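AT27789p (Drosophila melanogaster, PDB 5UZM) probably binds RNA, including messenger RNA, through domains such as this one, the second quasi-RNA recognition motif of the hnRNP F/H homologue Glorund. Local coordinates at residues F56-E66 / R85-T95; L16-E26 / R38-D46. All blocks are in the same frame, centred on the assembly; numbering follows the deposited sequence. Where two conformers were deposited one is given.

Contact 1: residues F56-E66 / R85-T95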
# COMPACT_ATOMS: atom_id res chain seq x y z
N PHE A 56 1.64 3.42 -0.57
CA PHE A 56 0.66 3.26 -1.63
C PHE A 56 0.96 1.94 -2.32
O PHE A 56 2.13 1.57 -2.45
CB PHE A 56 0.73 4.37 -2.66
CG PHE A 56 0.19 5.67 -2.17
CD1 PHE A 56 1.01 6.51 -1.45
CD2 PHE A 56 -1.12 6.03 -2.38
CE1 PHE A 56 0.53 7.73 -0.97
CE2 PHE A 56 -1.60 7.23 -1.89
CZ PHE A 56 -0.78 8.07 -1.20
N VAL A 57 -0.08 1.21 -2.71
CA VAL A 57 0.08 -0.06 -3.42
C VAL A 57 -0.82 -0.02 -4.65
O VAL A 57 -2.00 0.33 -4.54
CB VAL A 57 -0.25 -1.27 -2.51
CG1 VAL A 57 -0.13 -2.59 -3.29
CG2 VAL A 57 0.69 -1.26 -1.27
N GLN A 58 -0.25 -0.37 -5.80
CA GLN A 58 -0.93 -0.38 -7.09
C GLN A 58 -1.18 -1.82 -7.50
O GLN A 58 -0.23 -2.60 -7.55
CB GLN A 58 -0.07 0.26 -8.16
CG GLN A 58 0.26 1.67 -7.94
CD GLN A 58 0.77 2.33 -9.20
OE1 GLN A 58 1.74 3.09 -9.18
NE2 GLN A 58 0.11 2.04 -10.32
N PHE A 59 -2.42 -2.15 -7.86
CA PHE A 59 -2.81 -3.48 -8.31
C PHE A 59 -3.08 -3.50 -9.82
O PHE A 59 -3.24 -2.47 -10.47
CB PHE A 59 -4.05 -3.95 -7.56
CG PHE A 59 -3.85 -4.04 -6.08
CD1 PHE A 59 -3.25 -5.17 -5.52
CD2 PHE A 59 -4.22 -3.00 -5.24
CE1 PHE A 59 -3.03 -5.24 -4.15
CE2 PHE A 59 -4.01 -3.07 -3.85
CZ PHE A 59 -3.39 -4.19 -3.31
N GLU A 60 -3.20 -4.72 -10.35
CA GLU A 60 -3.40 -4.87 -11.78
C GLU A 60 -4.86 -4.75 -12.18
O GLU A 60 -5.15 -4.56 -13.37
CB GLU A 60 -2.86 -6.21 -12.25
CG GLU A 60 -2.21 -6.15 -13.59
CD GLU A 60 -0.91 -5.42 -13.52
OE1 GLU A 60 -0.10 -5.77 -12.63
OE2 GLU A 60 -0.69 -4.49 -14.33
N SER A 61 -5.78 -4.89 -11.24
CA SER A 61 -7.19 -5.00 -11.59
C SER A 61 -8.03 -4.31 -10.53
O SER A 61 -7.62 -4.12 -9.39
CB SER A 61 -7.63 -6.46 -11.74
OG SER A 61 -7.76 -7.10 -10.48
N GLN A 62 -9.25 -3.95 -10.94
CA GLN A 62 -10.18 -3.33 -10.02
C GLN A 62 -10.66 -4.31 -8.95
O GLN A 62 -10.77 -3.95 -7.77
CB GLN A 62 -11.36 -2.75 -10.82
CG GLN A 62 -12.61 -2.49 -10.02
CD GLN A 62 -12.53 -1.27 -9.14
OE1 GLN A 62 -11.58 -0.48 -9.22
NE2 GLN A 62 -13.54 -1.10 -8.31
N ASP A 63 -10.90 -5.56 -9.31
CA ASP A 63 -11.36 -6.49 -8.28
C ASP A 63 -10.29 -6.74 -7.22
O ASP A 63 -10.62 -6.94 -6.05
CB ASP A 63 -11.80 -7.80 -8.91
CG ASP A 63 -12.34 -8.77 -7.88
OD1 ASP A 63 -13.39 -8.48 -7.27
OD2 ASP A 63 -11.73 -9.84 -7.71
N ASP A 64 -9.02 -6.72 -7.61
CA ASP A 64 -7.96 -6.88 -6.61
C ASP A 64 -7.91 -5.70 -5.64
O ASP A 64 -7.61 -5.88 -4.45
CB ASP A 64 -6.64 -7.08 -7.30
CG ASP A 64 -6.39 -8.55 -7.62
OD1 ASP A 64 -7.33 -9.36 -7.40
OD2 ASP A 64 -5.30 -8.90 -8.08
N THR A 65 -8.19 -4.50 -6.13
CA THR A 65 -8.31 -3.35 -5.24
C THR A 65 -9.43 -3.56 -4.23
O THR A 65 -9.30 -3.22 -3.04
CB THR A 65 -8.53 -2.08 -6.07
OG1 THR A 65 -7.45 -1.98 -7.02
CG2 THR A 65 -8.55 -0.86 -5.17
N GLU A 66 -10.56 -4.12 -4.67
CA GLU A 66 -11.66 -4.31 -3.74
C GLU A 66 -11.31 -5.37 -2.71
O GLU A 66 -11.65 -5.22 -1.53
CB GLU A 66 -12.94 -4.66 -4.49
CG GLU A 66 -13.35 -3.60 -5.50
CD GLU A 66 -14.01 -2.37 -4.87
OE1 GLU A 66 -14.40 -2.39 -3.68
OE2 GLU A 66 -14.16 -1.37 -5.62
N ARG A 85 -9.24 3.64 -0.16
CA ARG A 85 -9.27 3.80 -1.61
C ARG A 85 -8.48 5.05 -2.01
O ARG A 85 -8.51 6.06 -1.31
CB ARG A 85 -10.71 3.91 -2.12
CG ARG A 85 -11.73 3.07 -1.35
CD ARG A 85 -13.09 3.15 -2.05
NE ARG A 85 -12.97 2.60 -3.39
CZ ARG A 85 -13.33 1.37 -3.73
NH1 ARG A 85 -13.86 0.56 -2.82
NH2 ARG A 85 -13.16 0.95 -4.97
N SER A 86 -7.78 4.96 -3.13
CA SER A 86 -6.89 6.02 -3.55
C SER A 86 -6.91 6.16 -5.06
O SER A 86 -7.90 5.78 -5.72
CB SER A 86 -5.47 5.75 -3.04
OG SER A 86 -4.66 6.88 -3.22
N SER A 87 -5.83 6.67 -5.62
CA SER A 87 -5.73 6.99 -7.04
C SER A 87 -4.27 7.15 -7.42
O SER A 87 -3.42 7.43 -6.58
CB SER A 87 -6.48 8.29 -7.37
OG SER A 87 -5.84 9.37 -6.72
N ILE A 88 -3.99 7.01 -8.72
CA ILE A 88 -2.64 7.18 -9.22
C ILE A 88 -2.15 8.60 -8.93
O ILE A 88 -1.00 8.79 -8.51
CB ILE A 88 -2.58 6.88 -10.73
CG1 ILE A 88 -3.06 5.45 -11.01
CG2 ILE A 88 -1.18 7.09 -11.26
CD1 ILE A 88 -2.02 4.42 -10.81
N ALA A 89 -3.01 9.60 -9.14
CA ALA A 89 -2.58 10.99 -8.91
C ALA A 89 -2.21 11.21 -7.44
O ALA A 89 -1.23 11.91 -7.15
CB ALA A 89 -3.68 11.97 -9.33
N GLU A 90 -2.96 10.63 -6.51
CA GLU A 90 -2.59 10.78 -5.10
C GLU A 90 -1.27 10.08 -4.81
O GLU A 90 -0.42 10.60 -4.08
CB GLU A 90 -3.71 10.26 -4.20
CG GLU A 90 -3.42 10.54 -2.71
CD GLU A 90 -4.46 9.95 -1.74
OE1 GLU A 90 -4.57 10.47 -0.60
OE2 GLU A 90 -5.15 8.97 -2.08
N MET A 91 -1.08 8.88 -5.38
CA MET A 91 0.19 8.18 -5.21
C MET A 91 1.35 9.00 -5.76
O MET A 91 2.40 9.14 -5.11
CB MET A 91 0.12 6.81 -5.89
CG MET A 91 1.41 5.99 -5.84
SD MET A 91 1.04 4.35 -6.47
CE MET A 91 2.38 3.39 -5.73
N LYS A 92 1.20 9.53 -6.98
CA LYS A 92 2.30 10.28 -7.58
C LYS A 92 2.60 11.56 -6.80
O LYS A 92 3.77 11.94 -6.66
CB LYS A 92 1.99 10.61 -9.05
CG LYS A 92 2.02 9.40 -9.95
CD LYS A 92 3.38 9.25 -10.62
CE LYS A 92 3.35 8.12 -11.64
NZ LYS A 92 2.07 8.12 -12.39
N ARG A 93 1.57 12.24 -6.31
CA ARG A 93 1.81 13.47 -5.55
C ARG A 93 2.66 13.22 -4.32
O ARG A 93 3.66 13.90 -4.09
CB ARG A 93 0.48 14.12 -5.16
CG ARG A 93 0.01 15.17 -6.14
CD ARG A 93 -1.03 16.07 -5.51
NE ARG A 93 -2.01 15.32 -4.73
CZ ARG A 93 -2.99 14.61 -5.28
NH1 ARG A 93 -3.11 14.54 -6.60
NH2 ARG A 93 -3.85 13.96 -4.51
N ALA A 94 2.28 12.22 -3.53
CA ALA A 94 2.95 11.99 -2.25
C ALA A 94 4.33 11.37 -2.40
O ALA A 94 5.07 11.30 -1.41
CB ALA A 94 2.08 11.10 -1.36
N THR A 95 4.69 10.92 -3.60
CA THR A 95 5.94 10.18 -3.78
C THR A 95 6.77 10.77 -4.90
O THR A 95 7.37 10.03 -5.68
CB THR A 95 5.68 8.68 -4.08
OG1 THR A 95 5.04 8.55 -5.36
CG2 THR A 95 4.81 8.02 -3.00
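Phe56 lays one face of its ring under the backbone of Met91: Met91 CA stands 3.8 Å from the ring centroid, nearly on the ring normal, a CH-pi contact that lets a flat aromatic fit close against a helix. The Met91 side chain, extended from CB, runs antiparallel to the Phe56 side chain alongside it, and its CE reaches Phe56 CB at 3.6 Å. Farther round the ring, Phe56 CE1 meets Ala94 CB at 3.7 Å, where a methyl is small enough to let the helix approach. Ser86 OG lies at the ring edge, 3.4 Å from Phe56 CE2.

A second, polar meeting lies at the other end. In one of its two conformers Arg85 bends at chi3 (61°) and grips Glu66 end-on: NH1 to OE1 at 3.1 Å, NH2 to OE2 at 2.6 Å. Both oxygens lie near the guanidinium plane, but the carboxylate is turned 39° against it. A glutamine in place of Glu66 would probably leave the Arg85 charge without its mate and weaken the grip.

Thus helix 88-94 packs across strand 54-58, with Phe56 also touching Lys12 of strand 10-14 and Val44 of strand 41-45, while the salt bridge, where formed, ties helix 62-69 to the end of strand 79-85.

Contact 2: residues L16-E26 / R38-D46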
# COMPACT_ATOMS: atom_id res chain seq x y z
N LEU A 16 1.82 1.31 9.33
CA LEU A 16 2.82 0.28 9.09
C LEU A 16 3.87 0.21 10.20
O LEU A 16 4.24 1.24 10.79
CB LEU A 16 3.51 0.55 7.76
CG LEU A 16 2.60 0.44 6.52
CD1 LEU A 16 3.27 0.97 5.24
CD2 LEU A 16 2.22 -1.04 6.34
N PRO A 17 4.41 -0.98 10.46
CA PRO A 17 5.58 -1.12 11.35
C PRO A 17 6.77 -0.26 10.90
O PRO A 17 6.94 0.02 9.73
CB PRO A 17 5.92 -2.61 11.23
CG PRO A 17 4.77 -3.28 10.59
CD PRO A 17 3.98 -2.26 9.84
N TYR A 18 7.66 0.11 11.85
CA TYR A 18 8.82 0.91 11.45
C TYR A 18 9.76 0.10 10.57
O TYR A 18 10.35 0.64 9.62
CB TYR A 18 9.60 1.44 12.66
CG TYR A 18 10.98 1.99 12.26
CD1 TYR A 18 11.10 3.18 11.55
CD2 TYR A 18 12.15 1.30 12.58
CE1 TYR A 18 12.35 3.67 11.18
CE2 TYR A 18 13.40 1.79 12.21
CZ TYR A 18 13.49 2.97 11.51
OH TYR A 18 14.71 3.47 11.14
N ALA A 19 9.90 -1.19 10.83
CA ALA A 19 10.83 -1.99 10.05
C ALA A 19 10.18 -2.60 8.81
O ALA A 19 10.66 -3.64 8.33
CB ALA A 19 11.45 -3.08 10.93
N VAL A 20 9.14 -1.97 8.25
CA VAL A 20 8.34 -2.66 7.24
C VAL A 20 9.11 -2.79 5.94
O VAL A 20 9.88 -1.90 5.53
CB VAL A 20 6.99 -1.94 7.02
CG1 VAL A 20 7.18 -0.59 6.39
CG2 VAL A 20 6.10 -2.81 6.15
N THR A 21 8.89 -3.90 5.25
CA THR A 21 9.54 -4.15 3.98
C THR A 21 8.51 -4.44 2.89
O THR A 21 7.36 -4.81 3.16
CB THR A 21 10.50 -5.36 4.04
OG1 THR A 21 9.76 -6.57 4.18
CG2 THR A 21 11.54 -5.23 5.19
N GLU A 22 8.96 -4.32 1.63
CA GLU A 22 8.12 -4.72 0.50
C GLU A 22 7.70 -6.18 0.63
O GLU A 22 6.57 -6.51 0.29
CB GLU A 22 8.86 -4.54 -0.84
CG GLU A 22 9.02 -3.09 -1.28
CD GLU A 22 9.82 -2.99 -2.56
OE1 GLU A 22 10.28 -1.87 -2.89
OE2 GLU A 22 9.98 -4.05 -3.21
N GLN A 23 8.55 -7.04 1.19
CA GLN A 23 8.16 -8.44 1.33
C GLN A 23 6.95 -8.58 2.24
O GLN A 23 6.05 -9.41 1.98
CB GLN A 23 9.34 -9.26 1.88
CG GLN A 23 8.99 -10.73 2.05
CD GLN A 23 10.14 -11.55 2.63
OE1 GLN A 23 11.14 -11.00 3.10
NE2 GLN A 23 10.01 -12.87 2.59
N GLN A 24 6.89 -7.78 3.32
CA GLN A 24 5.76 -7.85 4.24
C GLN A 24 4.48 -7.34 3.59
O GLN A 24 3.38 -7.85 3.87
CB GLN A 24 6.08 -7.05 5.48
CG GLN A 24 7.10 -7.76 6.37
CD GLN A 24 7.42 -6.92 7.57
OE1 GLN A 24 7.88 -5.80 7.43
NE2 GLN A 24 7.10 -7.41 8.76
N ILE A 25 4.59 -6.31 2.76
CA ILE A 25 3.41 -5.81 2.02
C ILE A 25 2.93 -6.88 1.05
O ILE A 25 1.73 -7.13 0.92
CB ILE A 25 3.73 -4.50 1.27
CG1 ILE A 25 4.22 -3.44 2.25
CG2 ILE A 25 2.50 -4.04 0.44
CD1 ILE A 25 3.28 -3.20 3.30
N GLU A 26 3.85 -7.48 0.29
CA GLU A 26 3.49 -8.53 -0.66
C GLU A 26 2.77 -9.68 0.05
O GLU A 26 1.73 -10.17 -0.43
CB GLU A 26 4.74 -9.03 -1.37
CG GLU A 26 5.35 -7.95 -2.34
CD GLU A 26 6.88 -8.11 -2.60
OE1 GLU A 26 7.51 -9.03 -2.05
OE2 GLU A 26 7.48 -7.29 -3.36
N ARG A 38 8.82 -0.54 -10.12
CA ARG A 38 9.14 0.28 -8.96
C ARG A 38 7.91 0.95 -8.38
O ARG A 38 7.88 1.26 -7.18
CB ARG A 38 10.17 1.34 -9.35
CG ARG A 38 10.96 1.91 -8.18
CD ARG A 38 11.75 3.15 -8.61
NE ARG A 38 10.90 4.34 -8.75
CZ ARG A 38 10.37 4.77 -9.89
NH1 ARG A 38 9.61 5.87 -9.89
NH2 ARG A 38 10.58 4.12 -11.03
N GLU A 39 6.90 1.20 -9.20
CA GLU A 39 5.72 1.92 -8.71
C GLU A 39 4.63 0.99 -8.20
O GLU A 39 3.49 1.44 -8.01
CB GLU A 39 5.17 2.84 -9.79
CG GLU A 39 6.11 3.97 -10.18
CD GLU A 39 5.36 5.21 -10.65
OE1 GLU A 39 5.53 6.27 -10.01
OE2 GLU A 39 4.59 5.11 -11.62
N GLY A 40 4.93 -0.28 -7.98
CA GLY A 40 3.94 -1.16 -7.40
C GLY A 40 3.70 -0.88 -5.93
O GLY A 40 2.57 -1.00 -5.44
N ILE A 41 4.77 -0.61 -5.18
CA ILE A 41 4.69 -0.39 -3.74
C ILE A 41 5.57 0.82 -3.47
O ILE A 41 6.77 0.79 -3.77
CB ILE A 41 5.19 -1.58 -2.91
CG1 ILE A 41 4.38 -2.87 -3.17
CG2 ILE A 41 5.29 -1.21 -1.40
CD1 ILE A 41 5.02 -4.16 -2.57
N LEU A 42 5.00 1.87 -2.88
CA LEU A 42 5.78 3.07 -2.56
C LEU A 42 5.54 3.45 -1.11
O LEU A 42 4.39 3.61 -0.69
CB LEU A 42 5.41 4.22 -3.49
CG LEU A 42 5.91 4.04 -4.94
CD1 LEU A 42 5.54 5.21 -5.85
CD2 LEU A 42 7.43 3.79 -5.01
N PHE A 43 6.61 3.55 -0.33
CA PHE A 43 6.53 4.01 1.04
C PHE A 43 6.61 5.52 1.09
O PHE A 43 7.44 6.14 0.41
CB PHE A 43 7.63 3.36 1.88
CG PHE A 43 7.51 1.85 1.94
CD1 PHE A 43 6.55 1.27 2.74
CD2 PHE A 43 8.33 1.03 1.19
CE1 PHE A 43 6.37 -0.10 2.79
CE2 PHE A 43 8.16 -0.37 1.25
CZ PHE A 43 7.20 -0.93 2.07
N VAL A 44 5.73 6.13 1.88
CA VAL A 44 5.70 7.59 1.99
C VAL A 44 6.77 8.05 2.98
O VAL A 44 6.92 7.50 4.07
CB VAL A 44 4.30 8.07 2.41
CG1 VAL A 44 4.24 9.59 2.49
CG2 VAL A 44 3.26 7.58 1.43
N MET A 45 7.49 9.14 2.62
CA MET A 45 8.56 9.70 3.43
C MET A 45 8.25 11.16 3.74
O MET A 45 7.57 11.82 2.95
CB MET A 45 9.91 9.61 2.69
CG MET A 45 10.27 8.22 2.23
SD MET A 45 10.80 7.19 3.59
CE MET A 45 10.08 5.60 3.12
N ASP A 46 8.78 11.66 4.87
CA ASP A 46 8.69 13.09 5.18
C ASP A 46 9.77 13.84 4.41
O ASP A 46 10.47 13.27 3.57
CB ASP A 46 8.75 13.34 6.69
CG ASP A 46 10.14 13.23 7.30
OD1 ASP A 46 11.18 13.03 6.62
OD2 ASP A 46 10.21 13.39 8.54
O HOH W 1 9.32 0.44 -2.49
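Phe43 and Ile41, two residues apart on strand 41-45, both direct their side chains at helix 22-28 and the turn before it, and apolar contacts dominate. The Phe43 ring stands with its outer rim among aliphatic groups. Val20 CG1 comes obliquely to within 3.7 Å of Phe43 CE1, and Leu16, whose side chain stands nearly perpendicular to that of Phe43, puts CD1 at the ring edge. Ile25, pointing the other way beside the ring, sets CG1 3.9 Å from Phe43 CZ. Its other branch, CG2, is 3.9 Å from Ile41 CD1. The two branches of this beta-branched residue thus serve two neighbours, CG1 lying anti to the carbonyl carbon (chi1 -57°). Ile41 is extended at chi2 (169°), which carries CD1 on to Glu26 CG at 3.8 Å.

The glutamates add their aliphatic parts to this surface while keeping their charges at the exposed margin. Glu22 CG touches the ring edge, 3.8 Å from Phe43 CE2. Beyond it, a water donates to Glu22 OE1 at 2.5 Å and to Ile41 O at 2.9 Å, bridging helix and strand.

Within 16-26, polar bonds shape the helix start. Thr21 and Gln24 form a capping box: Thr21 OG1 accepts from Gln24 N, and Gln24 OE1 accepts from Thr21 N at 3.1 Å, in its carbonyl plane and on a lone pair. A threonine hydroxyl suits the N-cap because it can satisfy a backbone N-H in the first turn. The type I turn from Pro17 to Val20 leads into it.

A helix between the first two strands, packed through apolar side chains on one face of the antiparallel sheet, is characteristic of the beta-alpha-beta-beta-alpha-beta RNA recognition motif.

In the fold
The two contacts have centres about 14 Å apart, on opposite sides of the chain's centre, and both halves of contact 2 precede contact 1 in the sequence. They meet in the sheet, where strands 41-45 and 54-58 are antiparallel neighbours. Probable hydrogen bonds link them there, Phe56 N to Leu42 O at 2.7 Å and Gln58 N to Gly40 O at 2.9 Å. Alternating residues serve both faces: Ile41 and Phe43 turn to helix 22-28, whereas Leu42 and Phe56 meet helix 88-94. The sheet is therefore covered from both sides, and the C-terminal helix lies over part of the face that canonical RNA recognition motifs generally use for RNA.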